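Local atomic coordinates of putative hyaluronoglucosaminidase (Clostridium perfringens, PDB entry 6PWI), a protein that belongs to glycoside hydrolase family 84 and probably has hexosaminidase activity, represented here by its N-terminal domain, its catalytic barrel and the helical region that follows. Residues 35-40 against 435-440; 227-232 against 282-287; 263-268 against 304-309; 337-340 against 344-347; 500-505 against 513-518. One frame throughout, in Å; residues are numbered along the deposited sequence.

Interaction 1. Residues 35-40 against 435-440; sequences EIYPIP and ALFAIA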
# COMPACT_ATOMS: atom_id res chain seq x y z
N GLU A 35 -18.79 -2.79 6.41
CA GLU A 35 -17.45 -3.21 6.02
C GLU A 35 -16.50 -2.02 6.20
O GLU A 35 -16.64 -1.00 5.51
CB GLU A 35 -17.45 -3.74 4.59
CG GLU A 35 -16.07 -4.01 4.04
CD GLU A 35 -16.08 -4.60 2.64
OE1 GLU A 35 -16.56 -5.75 2.49
OE2 GLU A 35 -15.63 -3.92 1.70
N ILE A 36 -15.56 -2.17 7.13
CA ILE A 36 -14.57 -1.14 7.42
C ILE A 36 -13.18 -1.74 7.29
O ILE A 36 -12.87 -2.75 7.93
CB ILE A 36 -14.81 -0.55 8.82
CG1 ILE A 36 -16.18 0.11 8.93
CG2 ILE A 36 -13.70 0.42 9.19
CD1 ILE A 36 -16.65 0.30 10.35
N TYR A 37 -12.34 -1.10 6.47
CA TYR A 37 -10.94 -1.47 6.33
C TYR A 37 -10.07 -0.26 6.66
O TYR A 37 -10.39 0.85 6.25
CB TYR A 37 -10.63 -1.97 4.91
CG TYR A 37 -10.98 -3.41 4.68
CD1 TYR A 37 -10.13 -4.42 5.08
CD2 TYR A 37 -12.18 -3.77 4.07
CE1 TYR A 37 -10.44 -5.75 4.87
CE2 TYR A 37 -12.52 -5.10 3.86
CZ TYR A 37 -11.64 -6.09 4.26
OH TYR A 37 -11.94 -7.41 4.07
N PRO A 38 -8.94 -0.42 7.39
CA PRO A 38 -8.53 -1.71 7.94
C PRO A 38 -9.53 -2.21 8.97
O PRO A 38 -10.32 -1.42 9.48
CB PRO A 38 -7.19 -1.39 8.63
CG PRO A 38 -6.72 -0.14 7.93
CD PRO A 38 -7.99 0.65 7.70
N ILE A 39 -9.49 -3.52 9.26
CA ILE A 39 -10.42 -4.15 10.19
C ILE A 39 -10.21 -3.53 11.57
O ILE A 39 -9.13 -3.64 12.14
CB ILE A 39 -10.22 -5.68 10.23
CG1 ILE A 39 -10.37 -6.33 8.85
CG2 ILE A 39 -11.16 -6.31 11.26
CD1 ILE A 39 -11.77 -6.28 8.28
N PRO A 40 -11.24 -2.89 12.16
CA PRO A 40 -11.09 -2.22 13.45
C PRO A 40 -10.74 -3.27 14.50
O PRO A 40 -11.16 -4.42 14.41
CB PRO A 40 -12.48 -1.62 13.71
CG PRO A 40 -13.08 -1.51 12.33
CD PRO A 40 -12.61 -2.77 11.63
N ALA A 435 -1.60 -3.51 -3.39
CA ALA A 435 -0.67 -3.75 -2.29
C ALA A 435 -0.82 -2.70 -1.20
O ALA A 435 -0.72 -3.01 -0.02
CB ALA A 435 0.74 -3.81 -2.81
N LEU A 436 -1.08 -1.44 -1.59
CA LEU A 436 -1.26 -0.39 -0.60
C LEU A 436 -2.39 -0.79 0.35
O LEU A 436 -2.24 -0.69 1.56
CB LEU A 436 -1.53 0.96 -1.27
CG LEU A 436 -0.35 1.93 -1.31
CD1 LEU A 436 0.75 1.43 -2.25
CD2 LEU A 436 -0.81 3.31 -1.74
N PHE A 437 -3.50 -1.28 -0.22
CA PHE A 437 -4.62 -1.75 0.56
C PHE A 437 -4.17 -2.84 1.53
O PHE A 437 -4.54 -2.80 2.70
CB PHE A 437 -5.75 -2.25 -0.34
CG PHE A 437 -7.08 -2.42 0.35
CD1 PHE A 437 -8.01 -1.39 0.34
CD2 PHE A 437 -7.40 -3.60 1.00
CE1 PHE A 437 -9.25 -1.56 0.96
CE2 PHE A 437 -8.63 -3.77 1.62
CZ PHE A 437 -9.55 -2.75 1.59
N ALA A 438 -3.36 -3.79 1.03
CA ALA A 438 -2.93 -4.93 1.83
C ALA A 438 -2.10 -4.45 3.02
O ALA A 438 -2.42 -4.79 4.17
CB ALA A 438 -2.18 -5.91 0.99
N ILE A 439 -1.06 -3.66 2.75
CA ILE A 439 -0.15 -3.15 3.77
C ILE A 439 -0.90 -2.28 4.78
O ILE A 439 -0.59 -2.32 5.97
CB ILE A 439 1.04 -2.42 3.12
CG1 ILE A 439 1.84 -3.35 2.20
CG2 ILE A 439 1.92 -1.74 4.15
CD1 ILE A 439 2.13 -4.70 2.79
N ALA A 440 -1.88 -1.50 4.31
CA ALA A 440 -2.66 -0.64 5.17
C ALA A 440 -3.43 -1.49 6.18
O ALA A 440 -3.38 -1.22 7.38
CB ALA A 440 -3.59 0.22 4.35
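Tyr-37 lays one face of its ring over the end of Phe-437, and this aromatic pair carries most of the contact. The atom that leads is Phe-437 CZ, 3.5 Å from Tyr-37 CG, with CE2 behind it reaching to 3.8 Å from Tyr-37 CD1. The side chains run nearly perpendicular to one another, and the rings meet at a slant, their planes 54° apart and their centroids 5.1 Å apart. Phe-437 reaches across because CG stands anti to its backbone N (chi1 -165°), swinging the ring off the helix toward the N-terminal chain. The second point of touch is smaller: Pro-38 sets CG 3.6 Å from the carbonyl oxygen of Ala-440. A cis peptide bond joins Tyr-37 to Pro-38, folding the chain between the residues that meet the helix at these two places. Farther out, the hydroxyl of Tyr-37 bonds to Asp-457, while Phe-437 also meets Tyr-461 and, edge-to-face, Phe-206. Asp-441 of helix 433-444 accepts from the backbone N of Ile-39. All four touching residues are buried. What results is a domain junction: the chain leading into the mixed sheet of the N-terminal domain is held against helix 433-444, which follows the last strand, 418-423, of the eight-stranded parallel barrel typical of family 84 catalytic domains.

Interaction 2. Residues 227-232 against 282-287; sequences EPYPAE and FEQLYS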
# COMPACT_ATOMS: atom_id res chain seq x y z
N GLU A 227 23.11 21.29 -2.47
CA GLU A 227 22.51 22.39 -3.20
C GLU A 227 21.01 22.45 -2.92
O GLU A 227 20.32 21.43 -2.98
CB GLU A 227 22.79 22.23 -4.70
CG GLU A 227 24.27 22.06 -5.00
CD GLU A 227 24.63 21.77 -6.45
OE1 GLU A 227 23.74 21.88 -7.32
OE2 GLU A 227 25.81 21.44 -6.70
N PRO A 228 20.44 23.64 -2.62
CA PRO A 228 18.99 23.77 -2.49
C PRO A 228 18.27 23.30 -3.76
O PRO A 228 18.82 23.37 -4.85
CB PRO A 228 18.78 25.28 -2.28
CG PRO A 228 20.10 25.78 -1.72
CD PRO A 228 21.16 24.90 -2.35
N TYR A 229 17.05 22.79 -3.58
CA TYR A 229 16.16 22.47 -4.69
C TYR A 229 15.89 23.74 -5.49
O TYR A 229 15.68 24.80 -4.89
CB TYR A 229 14.83 21.93 -4.16
CG TYR A 229 14.73 20.44 -3.95
CD1 TYR A 229 14.56 19.57 -5.02
CD2 TYR A 229 14.78 19.89 -2.67
CE1 TYR A 229 14.46 18.20 -4.83
CE2 TYR A 229 14.69 18.52 -2.47
CZ TYR A 229 14.53 17.67 -3.55
OH TYR A 229 14.45 16.32 -3.37
N PRO A 230 15.91 23.71 -6.84
CA PRO A 230 15.36 24.80 -7.66
C PRO A 230 13.95 25.15 -7.21
O PRO A 230 13.20 24.29 -6.75
CB PRO A 230 15.27 24.16 -9.06
CG PRO A 230 16.38 23.14 -9.09
CD PRO A 230 16.50 22.64 -7.67
N ALA A 231 13.59 26.43 -7.37
CA ALA A 231 12.30 26.95 -6.93
C ALA A 231 11.12 26.20 -7.55
O ALA A 231 10.16 25.90 -6.85
CB ALA A 231 12.22 28.44 -7.17
N GLU A 232 11.18 25.90 -8.87
CA GLU A 232 10.07 25.20 -9.51
C GLU A 232 9.90 23.82 -8.87
O GLU A 232 8.78 23.41 -8.61
CB GLU A 232 10.22 25.10 -11.03
N PHE A 282 17.51 20.59 5.13
CA PHE A 282 16.37 20.13 5.90
C PHE A 282 15.43 21.31 6.15
O PHE A 282 14.21 21.16 6.08
CB PHE A 282 16.79 19.44 7.20
CG PHE A 282 17.16 17.98 7.09
CD1 PHE A 282 17.26 17.34 5.86
CD2 PHE A 282 17.42 17.23 8.23
CE1 PHE A 282 17.60 16.00 5.78
CE2 PHE A 282 17.76 15.89 8.15
CZ PHE A 282 17.85 15.28 6.92
N GLU A 283 16.02 22.49 6.41
CA GLU A 283 15.27 23.71 6.65
C GLU A 283 14.45 24.07 5.41
O GLU A 283 13.31 24.51 5.53
CB GLU A 283 16.19 24.87 7.04
CG GLU A 283 16.81 24.75 8.43
CD GLU A 283 15.85 24.91 9.59
OE1 GLU A 283 14.63 25.10 9.35
OE2 GLU A 283 16.32 24.84 10.75
N GLN A 284 15.04 23.86 4.22
CA GLN A 284 14.36 24.17 2.97
C GLN A 284 13.10 23.31 2.83
O GLN A 284 12.03 23.83 2.51
CB GLN A 284 15.29 24.04 1.75
CG GLN A 284 14.68 24.60 0.47
CD GLN A 284 15.35 24.18 -0.82
OE1 GLN A 284 16.00 23.13 -0.91
NE2 GLN A 284 15.18 24.99 -1.85
N LEU A 285 13.23 22.00 3.09
CA LEU A 285 12.08 21.12 3.03
C LEU A 285 11.10 21.48 4.14
O LEU A 285 9.89 21.48 3.90
CB LEU A 285 12.51 19.65 3.13
CG LEU A 285 12.94 18.96 1.83
CD1 LEU A 285 11.95 19.20 0.70
CD2 LEU A 285 14.33 19.38 1.41
N TYR A 286 11.62 21.82 5.34
CA TYR A 286 10.81 22.18 6.49
C TYR A 286 9.92 23.37 6.16
O TYR A 286 8.78 23.45 6.63
CB TYR A 286 11.67 22.52 7.71
CG TYR A 286 10.89 22.75 8.99
CD1 TYR A 286 10.64 21.71 9.87
CD2 TYR A 286 10.39 24.01 9.31
CE1 TYR A 286 9.91 21.91 11.03
CE2 TYR A 286 9.65 24.22 10.47
CZ TYR A 286 9.41 23.17 11.33
OH TYR A 286 8.69 23.36 12.47
N SER A 287 10.46 24.28 5.33
CA SER A 287 9.82 25.54 4.98
C SER A 287 8.63 25.32 4.06
O SER A 287 7.78 26.20 3.92
CB SER A 287 10.81 26.51 4.40
OG SER A 287 10.99 26.29 3.01
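Gln-284 and Leu-285, near the C-terminal end of helix 268-286, are the two residues of 282-287 that touch Pro-228 and Tyr-229. The extended side chain of Gln-284, with CG anti to the backbone N (chi1 -169°), carries its amide out to residues 228-229, where both ends of the group are used on a single residue. OE1 accepts from the backbone N of Tyr-229 at 2.9 Å, the donor lying in the carbonyl plane on a lone pair. NE2 in turn donates to Tyr-229 O at 3.1 Å, again in the carbonyl plane and on a lone pair, and this acceptor lies close to the plane of the amide. Two bonds to the N-H and C=O of one residue hold the amide's rotation and are consistent with the modelled assignment of its oxygen and nitrogen. Pro-228 adds a packing touch, its CB 3.6 Å from Gln-284 NE2. The region belongs to the (beta/alpha)8 barrel: 227-232 follows strand 210-213 and leads into helix 231-247, with Pro-230 as N-cap, whereas helix 268-286 follows the next strand, 250-255. The amide therefore pins the entry of one outer helix to the closing turns of another. Next along, Leu-285 brings CD2 to the edge of the Tyr-229 ring, 4.0 Å from CE2; the hydroxyl of that tyrosine bonds to Asp-218 and Trp-253. At the end, Ser-287 OG donates back to Gln-284 O at 2.7 Å, bonding the carbonyl of the very residue whose side chain crosses to Tyr-229.

Interaction 3. Residues 263-268 against 304-309; sequences MNFGSE and ANNQVK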
# COMPACT_ATOMS: atom_id res chain seq x y z
N MET A 263 29.13 13.76 3.08
CA MET A 263 29.53 14.25 4.39
C MET A 263 31.01 13.99 4.64
O MET A 263 31.45 12.84 4.64
CB MET A 263 28.70 13.53 5.45
CG MET A 263 28.47 14.35 6.69
SD MET A 263 27.20 15.58 6.41
CE MET A 263 27.27 16.42 7.99
N ASN A 264 31.76 15.07 4.88
CA ASN A 264 33.20 15.04 5.06
C ASN A 264 33.54 15.00 6.55
O ASN A 264 33.31 15.96 7.28
CB ASN A 264 33.85 16.22 4.33
CG ASN A 264 35.36 16.17 4.28
OD1 ASN A 264 36.01 15.41 4.99
ND2 ASN A 264 35.94 17.01 3.43
N PHE A 265 34.11 13.87 6.98
CA PHE A 265 34.44 13.64 8.38
C PHE A 265 35.95 13.77 8.59
O PHE A 265 36.49 13.26 9.58
CB PHE A 265 33.92 12.26 8.83
CG PHE A 265 32.42 12.16 8.95
CD1 PHE A 265 31.78 12.48 10.14
CD2 PHE A 265 31.65 11.73 7.88
CE1 PHE A 265 30.40 12.38 10.26
CE2 PHE A 265 30.27 11.63 8.00
CZ PHE A 265 29.65 11.96 9.19
N GLY A 266 36.62 14.48 7.66
CA GLY A 266 38.05 14.72 7.72
C GLY A 266 38.47 15.40 9.02
O GLY A 266 39.42 14.96 9.67
N SER A 267 37.74 16.46 9.41
CA SER A 267 38.10 17.26 10.57
C SER A 267 36.85 17.88 11.19
O SER A 267 35.79 17.91 10.57
CB SER A 267 39.11 18.32 10.19
OG SER A 267 38.62 19.13 9.13
N GLU A 268 37.01 18.40 12.41
CA GLU A 268 35.96 19.11 13.13
C GLU A 268 35.46 20.26 12.27
O GLU A 268 34.25 20.49 12.19
CB GLU A 268 36.47 19.58 14.50
N ALA A 304 30.80 3.30 10.30
CA ALA A 304 29.48 3.33 10.92
C ALA A 304 29.42 4.40 12.02
O ALA A 304 28.35 4.97 12.26
CB ALA A 304 29.17 1.97 11.49
N ASN A 305 30.56 4.64 12.67
CA ASN A 305 30.67 5.61 13.75
C ASN A 305 30.22 6.98 13.27
O ASN A 305 29.55 7.71 14.00
CB ASN A 305 32.09 5.68 14.29
CG ASN A 305 32.30 4.71 15.43
OD1 ASN A 305 31.40 4.48 16.23
ND2 ASN A 305 33.49 4.13 15.50
N ASN A 306 30.62 7.32 12.04
CA ASN A 306 30.32 8.62 11.46
C ASN A 306 28.81 8.77 11.28
O ASN A 306 28.25 9.82 11.57
CB ASN A 306 31.15 8.85 10.20
CG ASN A 306 32.61 9.05 10.52
OD1 ASN A 306 32.97 9.40 11.64
ND2 ASN A 306 33.47 8.83 9.53
N GLN A 307 28.17 7.68 10.81
CA GLN A 307 26.74 7.67 10.57
C GLN A 307 26.00 7.99 11.87
O GLN A 307 25.05 8.77 11.86
CB GLN A 307 26.32 6.34 9.93
CG GLN A 307 26.80 6.20 8.49
CD GLN A 307 26.79 4.78 7.98
OE1 GLN A 307 25.91 3.99 8.31
NE2 GLN A 307 27.77 4.45 7.16
N VAL A 308 26.49 7.44 12.98
CA VAL A 308 25.92 7.71 14.30
C VAL A 308 26.13 9.18 14.66
O VAL A 308 25.19 9.85 15.10
CB VAL A 308 26.50 6.76 15.37
CG1 VAL A 308 25.96 7.09 16.76
CG2 VAL A 308 26.21 5.31 15.02
N LYS A 309 27.37 9.67 14.49
CA LYS A 309 27.71 11.06 14.76
C LYS A 309 26.67 11.98 14.13
O LYS A 309 26.08 12.81 14.83
CB LYS A 309 29.14 11.35 14.29
CG LYS A 309 29.70 12.73 14.59
CD LYS A 309 31.22 12.74 14.44
CE LYS A 309 31.83 14.08 14.10
NZ LYS A 309 31.44 15.12 15.09
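The ring of Phe-265 and the side-chain amide of Asn-306 lie flat on one another, their planes only 2° apart. The side chains run antiparallel and offset, so the amide does not sit over the middle of the ring. That place is taken by Asn-306 CB, 3.4 Å from the ring centroid and almost exactly on its normal, a CH-pi contact. The amide extends instead over the CB side of the phenylalanine: Asn-306 CG is 3.5 Å from Phe-265 CG, OD1 leans toward CD1 at 3.6 Å, and ND2 comes to 3.5 Å from CB. The first torsion of Asn-306 (chi1 -70°) lays the amide along the ring in this way while CB stays over its centre. Lys-309, one helical turn on from Asn-306, brings CD near the plane of the ring at its edge, 4.3 Å from CE1. The contact thus depends on shape and flat-on-flat packing. Behind the phenylalanine the loop is shaped by an Asx turn, in which Asn-264 OD1 accepts from Gly-266 N at 2.9 Å. Near the protein surface, this loop links barrel strand 250-255 to helix 268-286, for which Ser-267 is the N-cap. Tyr-271 of that helix meets the ring of Phe-265 and also touches Lys-309, so the phenylalanine lies where the start of helix 268-286 comes beside helix 304-321, which follows strand 293-296.

Interaction 4. Residues 337-340 against 344-347; sequences ESAG and NNEY
Asn-345 extends its side-chain amide toward the backbone of Ala-339, and a single polar link joins the two segments. ND2 donates to Ala-339 O over 3.2 Å, but with an angle of 133° at the hydrogen the bond is bent and counts as weak. Hydrogen bonding of a second kind uses the other end of the amide. Asn-345 occupies the N-cap position of helix 346-351, and its OD1 accepts from the backbone N of Leu-348, one of the N-H groups that the first turn of a helix leaves without a main-chain partner. With CG anti to the backbone N (chi1 173°), the amide projects toward 337-340 and can serve both purposes. Backbone bonding shapes the opposite partner: Glu-337 to Gly-340 form a type I beta turn closed by Gly-340 N to Glu-337 O at 3.0 Å. Ala-339 occupies the third place in this turn. Gly-340, which ends it, has a positive phi of 71°, a conformation most easily adopted by glycine. Packing across the contact is slight. Ala-339 CB lies 4.2 Å from Asn-345 ND2, while the alanine itself is buried and leans on Val-333. The loop as a whole runs from barrel strand 328-330 to helix 346-351. The chemistry implies a division of labour within one amide: the oxygen secures the helix start, probably somewhat strengthened by the helix dipole, whereas the nitrogen adds a weak hold on the turn a few residues earlier.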
# COMPACT_ATOMS: atom_id res chain seq x y z
N GLU A 337 21.25 -11.74 5.61
CA GLU A 337 22.26 -12.30 4.73
C GLU A 337 23.51 -11.41 4.69
O GLU A 337 24.62 -11.91 4.79
CB GLU A 337 21.70 -12.50 3.32
CG GLU A 337 22.68 -13.16 2.37
CD GLU A 337 22.20 -13.29 0.94
OE1 GLU A 337 21.67 -12.29 0.40
OE2 GLU A 337 22.33 -14.39 0.37
N SER A 338 23.32 -10.10 4.51
CA SER A 338 24.46 -9.21 4.38
C SER A 338 25.05 -8.88 5.75
O SER A 338 26.11 -8.27 5.85
CB SER A 338 24.09 -7.97 3.64
OG SER A 338 23.51 -7.04 4.52
N ALA A 339 24.34 -9.29 6.80
CA ALA A 339 24.85 -9.17 8.16
C ALA A 339 25.71 -10.38 8.48
O ALA A 339 26.26 -10.47 9.58
CB ALA A 339 23.70 -9.05 9.12
N GLY A 340 25.80 -11.31 7.52
CA GLY A 340 26.54 -12.55 7.68
C GLY A 340 25.87 -13.52 8.65
O GLY A 340 26.48 -14.51 9.06
N ASN A 344 26.37 -10.47 16.29
CA ASN A 344 27.39 -9.63 16.90
C ASN A 344 28.03 -8.78 15.81
O ASN A 344 29.14 -8.28 15.99
CB ASN A 344 28.47 -10.44 17.62
CG ASN A 344 27.93 -11.32 18.72
OD1 ASN A 344 27.31 -10.83 19.66
ND2 ASN A 344 28.17 -12.61 18.63
N ASN A 345 27.33 -8.65 14.68
CA ASN A 345 27.77 -7.86 13.55
C ASN A 345 28.14 -6.46 14.02
O ASN A 345 27.33 -5.79 14.66
CB ASN A 345 26.71 -7.91 12.45
CG ASN A 345 27.00 -6.99 11.29
OD1 ASN A 345 26.78 -5.79 11.39
ND2 ASN A 345 27.50 -7.54 10.20
N GLU A 346 29.37 -6.01 13.70
CA GLU A 346 29.94 -4.77 14.22
C GLU A 346 29.10 -3.58 13.76
O GLU A 346 28.77 -2.71 14.56
CB GLU A 346 31.36 -4.55 13.70
CG GLU A 346 32.39 -5.54 14.20
CD GLU A 346 32.88 -5.36 15.63
OE1 GLU A 346 32.34 -4.48 16.35
OE2 GLU A 346 33.81 -6.10 16.03
N TYR A 347 28.79 -3.55 12.46
CA TYR A 347 28.05 -2.45 11.88
C TYR A 347 26.72 -2.26 12.62
O TYR A 347 26.42 -1.16 13.06
CB TYR A 347 27.88 -2.60 10.37
CG TYR A 347 27.04 -1.51 9.77
CD1 TYR A 347 27.62 -0.35 9.28
CD2 TYR A 347 25.65 -1.59 9.75
CE1 TYR A 347 26.85 0.69 8.77
CE2 TYR A 347 24.87 -0.57 9.24
CZ TYR A 347 25.47 0.57 8.75
OH TYR A 347 24.70 1.58 8.25

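Interaction 5. Residues 500-505 against 513-518; sequences EEFTRR and LDYSKV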
# COMPACT_ATOMS: atom_id res chain seq x y z
N GLU A 500 -5.86 -28.03 -14.62
CA GLU A 500 -5.20 -29.31 -14.42
C GLU A 500 -6.12 -30.46 -14.80
O GLU A 500 -5.67 -31.42 -15.42
CB GLU A 500 -4.63 -29.42 -13.00
CG GLU A 500 -3.32 -28.68 -12.86
CD GLU A 500 -2.76 -28.47 -11.46
OE1 GLU A 500 -3.42 -28.90 -10.48
OE2 GLU A 500 -1.67 -27.86 -11.35
N GLU A 501 -7.41 -30.34 -14.46
CA GLU A 501 -8.38 -31.38 -14.75
C GLU A 501 -8.59 -31.50 -16.26
O GLU A 501 -8.61 -32.61 -16.79
CB GLU A 501 -9.70 -31.14 -14.02
CG GLU A 501 -10.64 -32.33 -14.12
CD GLU A 501 -10.04 -33.71 -13.88
OE1 GLU A 501 -8.94 -33.80 -13.28
OE2 GLU A 501 -10.67 -34.70 -14.27
N PHE A 502 -8.73 -30.37 -16.96
CA PHE A 502 -8.89 -30.44 -18.40
C PHE A 502 -7.67 -31.12 -19.03
O PHE A 502 -7.81 -31.93 -19.93
CB PHE A 502 -9.19 -29.07 -19.02
CG PHE A 502 -9.52 -29.12 -20.49
CD1 PHE A 502 -10.83 -29.26 -20.92
CD2 PHE A 502 -8.51 -29.07 -21.44
CE1 PHE A 502 -11.13 -29.35 -22.27
CE2 PHE A 502 -8.81 -29.15 -22.79
CZ PHE A 502 -10.12 -29.29 -23.20
N THR A 503 -6.48 -30.80 -18.51
CA THR A 503 -5.26 -31.34 -19.08
C THR A 503 -5.20 -32.85 -18.89
O THR A 503 -4.88 -33.56 -19.83
CB THR A 503 -4.02 -30.60 -18.56
OG1 THR A 503 -4.21 -29.22 -18.89
CG2 THR A 503 -2.73 -31.09 -19.17
N ARG A 504 -5.51 -33.34 -17.69
CA ARG A 504 -5.39 -34.77 -17.45
C ARG A 504 -6.42 -35.52 -18.29
O ARG A 504 -6.07 -36.50 -18.95
CB ARG A 504 -5.34 -35.14 -15.97
CG ARG A 504 -6.67 -35.03 -15.25
CD ARG A 504 -6.76 -36.01 -14.09
NE ARG A 504 -7.05 -37.35 -14.56
CZ ARG A 504 -8.24 -37.78 -14.97
NH1 ARG A 504 -9.29 -36.98 -14.99
NH2 ARG A 504 -8.37 -39.03 -15.38
N ARG A 505 -7.66 -35.02 -18.32
CA ARG A 505 -8.70 -35.64 -19.12
C ARG A 505 -8.23 -35.79 -20.56
O ARG A 505 -8.36 -36.87 -21.15
CB ARG A 505 -10.02 -34.88 -19.03
CG ARG A 505 -10.69 -34.96 -17.66
CD ARG A 505 -12.09 -34.37 -17.74
NE ARG A 505 -12.88 -35.28 -18.55
CZ ARG A 505 -13.73 -36.18 -18.06
NH1 ARG A 505 -14.40 -36.97 -18.88
NH2 ARG A 505 -13.91 -36.27 -16.75
N LEU A 513 -15.65 -33.29 -23.80
CA LEU A 513 -16.80 -32.55 -24.31
C LEU A 513 -17.51 -31.78 -23.19
O LEU A 513 -17.83 -30.60 -23.35
CB LEU A 513 -17.76 -33.52 -25.01
CG LEU A 513 -17.28 -34.10 -26.35
CD1 LEU A 513 -18.42 -34.82 -27.06
CD2 LEU A 513 -16.70 -33.02 -27.25
N ASP A 514 -17.72 -32.42 -22.04
CA ASP A 514 -18.49 -31.81 -20.97
C ASP A 514 -17.64 -30.83 -20.17
O ASP A 514 -18.09 -29.74 -19.81
CB ASP A 514 -19.10 -32.87 -20.06
CG ASP A 514 -20.39 -33.41 -20.64
OD1 ASP A 514 -21.37 -32.62 -20.75
OD2 ASP A 514 -20.40 -34.61 -21.01
N TYR A 515 -16.40 -31.22 -19.88
CA TYR A 515 -15.59 -30.37 -19.04
C TYR A 515 -15.23 -29.10 -19.81
O TYR A 515 -15.04 -28.05 -19.20
CB TYR A 515 -14.42 -31.15 -18.44
CG TYR A 515 -13.87 -30.51 -17.19
CD1 TYR A 515 -14.64 -30.42 -16.05
CD2 TYR A 515 -12.60 -29.96 -17.17
CE1 TYR A 515 -14.15 -29.82 -14.90
CE2 TYR A 515 -12.10 -29.37 -16.03
CZ TYR A 515 -12.88 -29.30 -14.89
OH TYR A 515 -12.39 -28.70 -13.76
N SER A 516 -15.20 -29.18 -21.14
CA SER A 516 -14.80 -28.05 -21.96
C SER A 516 -15.74 -26.87 -21.74
O SER A 516 -15.31 -25.72 -21.78
CB SER A 516 -14.67 -28.41 -23.41
OG SER A 516 -15.94 -28.41 -24.05
N LYS A 517 -17.02 -27.16 -21.48
CA LYS A 517 -17.99 -26.13 -21.16
C LYS A 517 -17.55 -25.35 -19.92
O LYS A 517 -17.58 -24.12 -19.90
CB LYS A 517 -19.38 -26.74 -20.94
CG LYS A 517 -20.02 -27.45 -22.13
CD LYS A 517 -20.30 -26.55 -23.30
CE LYS A 517 -21.65 -26.82 -23.93
NZ LYS A 517 -21.71 -26.37 -25.34
N VAL A 518 -17.14 -26.09 -18.88
CA VAL A 518 -16.74 -25.52 -17.60
C VAL A 518 -15.56 -24.56 -17.82
O VAL A 518 -15.60 -23.43 -17.34
CB VAL A 518 -16.39 -26.62 -16.57
CG1 VAL A 518 -15.86 -26.04 -15.27
CG2 VAL A 518 -17.58 -27.54 -16.32
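The ring of Tyr-515 is enclosed on both faces and at an edge. Over one face lies Glu-501 CG, 4.1 Å from the ring centroid and displaced toward the rim, making a CH-pi contact. Val-518, one helical turn on in the tyrosine's own helix, puts CB over the opposite face. Phe-502 CB approaches in the ring plane, 4.0 Å from Tyr-515 CD2. The ring of Phe-502 is met at its edge in turn, where Ser-516 CB stands 3.8 Å from CE1. A bend in the Glu-501 chain (chi2 46°) leaves its methylene groups against the tyrosine while directing the carboxylate away, to Arg-504 of the same helix; there OE2 and NH1 form a salt bridge at 2.8 Å, though as a hydrogen bond it is weak. Arg-505 contributes its aliphatic part, CD lying 4.0 Å from Tyr-515 CB, and its NH1 donates to Ser-511 O in the connection between the helices. Ser-516 OG turns back to its own helix and bonds Leu-513 O at 3.0 Å. These segments belong to helices 496-507 and 513-536, which form an antiparallel hairpin: the segment axes run at 159° and approach to 10.2 Å. Two further helices close round the pair in this largely helical region, 613-623 against Phe-502 through Phe-616 and Leu-620, and 540-572 against Ser-516 through Ile-564 and Val-568.

How the interactions relate
From the N terminus, interaction 1 opens first and closes last among the first four, bringing 35-40 back to 435-440 across nearly 400 residues and tying the N-terminal domain to the barrel. Interactions 2, 3 and 4 all fall within that span. Interactions 2 and 3 cross, since 263-268 lies between 227-232 and 282-287 while 304-309 comes later; together they link successive outer parts of the barrel. Interaction 4 closes a short loop after both, yet touches interaction 3 through Gln-307 and Tyr-347, whose side chains probably hydrogen-bond. Interaction 5 follows in series, folding a helical hairpin about 37 Å, centre to centre, from interaction 1.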